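Local coordinates for protein T cell receptor mu chain (Monodelphis domestica, PDB 7L15) that probably pairs with a gamma chain to form the marsupial gamma-mu T cell receptor, in which its immunoglobulin V domain is expected to contribute to antigen recognition, at residues A[36-41]-A[84-89]. Sequence-based numbering, arbitrary orientation.
Sequences CQTSGF and NKNQIF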
loop_
_atom_site.group_PDB
_atom_site.type_symbol
_atom_site.label_atom_id
_atom_site.label_comp_id
_atom_site.label_asym_id
_atom_site.label_seq_id
_atom_site.Cartn_x
_atom_site.Cartn_y
_atom_site.Cartn_z
ATOM N N CYS A 36 17.615 9.820 13.289
ATOM C CA CYS A 36 18.461 8.882 12.562
ATOM C C CYS A 36 19.894 9.064 13.048
ATOM O O CYS A 36 20.522 10.084 12.765
ATOM C CB CYS A 36 18.359 9.098 11.060
ATOM S SG CYS A 36 19.541 8.075 10.062
ATOM N N GLN A 37 20.402 8.071 13.775
ATOM C CA GLN A 37 21.783 8.046 14.238
ATOM C C GLN A 37 22.675 7.492 13.132
ATOM O O GLN A 37 22.455 6.366 12.666
ATOM C CB GLN A 37 21.886 7.178 15.489
ATOM C CG GLN A 37 23.301 7.045 16.011
ATOM C CD GLN A 37 23.776 8.313 16.661
ATOM O OE1 GLN A 37 23.320 8.662 17.749
ATOM N NE2 GLN A 37 24.676 9.030 15.993
ATOM N N THR A 38 23.672 8.267 12.708
ATOM C CA THR A 38 24.556 7.829 11.640
ATOM C C THR A 38 25.938 7.492 12.181
ATOM O O THR A 38 26.334 7.918 13.270
ATOM C CB THR A 38 24.690 8.892 10.545
ATOM O OG1 THR A 38 25.574 9.921 10.983
ATOM C CG2 THR A 38 23.363 9.492 10.236
ATOM N N SER A 39 26.674 6.717 11.393
ATOM C CA SER A 39 28.044 6.371 11.734
ATOM C C SER A 39 28.720 5.807 10.497
ATOM O O SER A 39 28.057 5.342 9.566
ATOM C CB SER A 39 28.113 5.357 12.882
ATOM O OG SER A 39 29.427 5.313 13.407
ATOM N N GLY A 40 30.054 5.851 10.507
ATOM C CA GLY A 40 30.861 5.157 9.527
ATOM C C GLY A 40 31.323 5.999 8.356
ATOM O O GLY A 40 32.146 5.524 7.568
ATOM N N PHE A 41 30.826 7.225 8.224
ATOM C CA PHE A 41 31.152 8.094 7.108
ATOM C C PHE A 41 31.240 9.523 7.622
ATOM O O PHE A 41 30.800 9.832 8.731
ATOM C CB PHE A 41 30.108 8.004 5.993
ATOM C CG PHE A 41 28.726 8.397 6.434
ATOM C CD1 PHE A 41 27.922 7.494 7.119
ATOM C CD2 PHE A 41 28.232 9.672 6.177
ATOM C CE1 PHE A 41 26.626 7.862 7.543
ATOM C CE2 PHE A 41 26.947 10.037 6.593
ATOM C CZ PHE A 41 26.149 9.138 7.271
ATOM N N ASN A 84 27.506 17.499 16.499
ATOM C CA ASN A 84 28.398 16.834 17.442
ATOM C C ASN A 84 27.970 15.399 17.734
ATOM O O ASN A 84 28.773 14.631 18.276
ATOM C CB ASN A 84 28.541 17.652 18.744
ATOM C CG ASN A 84 27.216 17.916 19.453
ATOM O OD1 ASN A 84 26.210 17.247 19.212
ATOM N ND2 ASN A 84 27.220 18.897 20.347
ATOM N N LYS A 85 26.754 15.008 17.343
ATOM C CA LYS A 85 26.256 13.663 17.577
ATOM C C LYS A 85 26.042 12.868 16.292
ATOM O O LYS A 85 25.645 11.702 16.365
ATOM C CB LYS A 85 24.951 13.728 18.396
ATOM C CG LYS A 85 25.126 13.462 19.903
ATOM C CD LYS A 85 23.995 14.070 20.744
ATOM C CE LYS A 85 23.899 13.435 22.140
ATOM N NZ LYS A 85 22.481 13.110 22.543
ATOM N N ASN A 86 26.296 13.457 15.118
ATOM C CA ASN A 86 26.126 12.761 13.840
ATOM C C ASN A 86 24.693 12.237 13.656
ATOM O O ASN A 86 24.469 11.134 13.154
ATOM C CB ASN A 86 27.139 11.620 13.697
ATOM C CG ASN A 86 28.567 12.110 13.447
ATOM O OD1 ASN A 86 28.881 13.286 13.601
ATOM N ND2 ASN A 86 29.434 11.190 13.045
ATOM N N GLN A 87 23.708 13.039 14.032
ATOM C CA GLN A 87 22.307 12.661 13.891
ATOM C C GLN A 87 21.584 13.637 12.972
ATOM O O GLN A 87 21.972 14.804 12.864
ATOM C CB GLN A 87 21.605 12.636 15.254
ATOM C CG GLN A 87 22.285 11.747 16.289
ATOM C CD GLN A 87 21.863 12.114 17.697
ATOM O OE1 GLN A 87 21.539 13.269 17.972
ATOM N NE2 GLN A 87 21.857 11.137 18.592
ATOM N N ILE A 88 20.538 13.150 12.291
ATOM C CA ILE A 88 19.560 14.027 11.656
ATOM C C ILE A 88 18.177 13.639 12.149
ATOM O O ILE A 88 17.930 12.498 12.543
ATOM C CB ILE A 88 19.571 14.005 10.112
ATOM C CG1 ILE A 88 18.864 12.757 9.566
ATOM C CG2 ILE A 88 20.977 14.123 9.590
ATOM C CD1 ILE A 88 18.345 12.940 8.155
ATOM N N PHE A 89 17.271 14.612 12.112
ATOM C CA PHE A 89 15.932 14.467 12.658
ATOM C C PHE A 89 14.889 14.752 11.594
ATOM O O PHE A 89 15.155 15.432 10.600
ATOM C CB PHE A 89 15.722 15.386 13.846
ATOM C CG PHE A 89 16.779 15.246 14.883
ATOM C CD1 PHE A 89 17.970 15.963 14.778
ATOM C CD2 PHE A 89 16.610 14.370 15.948
ATOM C CE1 PHE A 89 18.966 15.819 15.723
ATOM C CE2 PHE A 89 17.607 14.215 16.902
ATOM C CZ PHE A 89 18.786 14.945 16.793
#
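The carbonyl oxygen of Asn86 is gripped twice by Thr38: the backbone N lies 3.0 Å from Asn86 O, nearly along the C=O axis, and the hydroxyl OG1 reaches Asn86 O at 2.7 Å from above the carbonyl plane. Threonine suits this buried place because its OG1 sits between backbone N and carbonyl carbon (chi1 77°), so N and OG1 converge on one acceptor. Asn86 has a left-handed backbone, which asparagine tolerates well, and with Gln87 it forms a G1 bulge opposite Glu82, where the chain turns into strand 87-92. Further along, Cys36 and Ile88 make an antiparallel hydrogen-bonded pair, Cys36 N to Ile88 O at 2.8 Å and Ile88 N to Cys36 O at 3.1 Å. Their side chains face the sandwich interior, where Cys36 forms the disulfide with Cys105 and Ile88 packs beside Trp50, the core of an immunoglobulin V domain. On the other face, Gln37 and Gln87 form a non-hydrogen-bonded backbone pair whose side chains cross obliquely and bond to each other instead. Gln37, bent at chi2 (73°), uses both ends of its amide: OE1 accepts from Gln87 NE2 at 3.0 Å, out of the carbonyl plane, while NE2 donates almost straight along the C=O axis of Lys85, 2.9 Å from its O. Glutamine, donor and acceptor at once, thus extends the strand pairing into the turn through neutral bonds, which should depend little on pH.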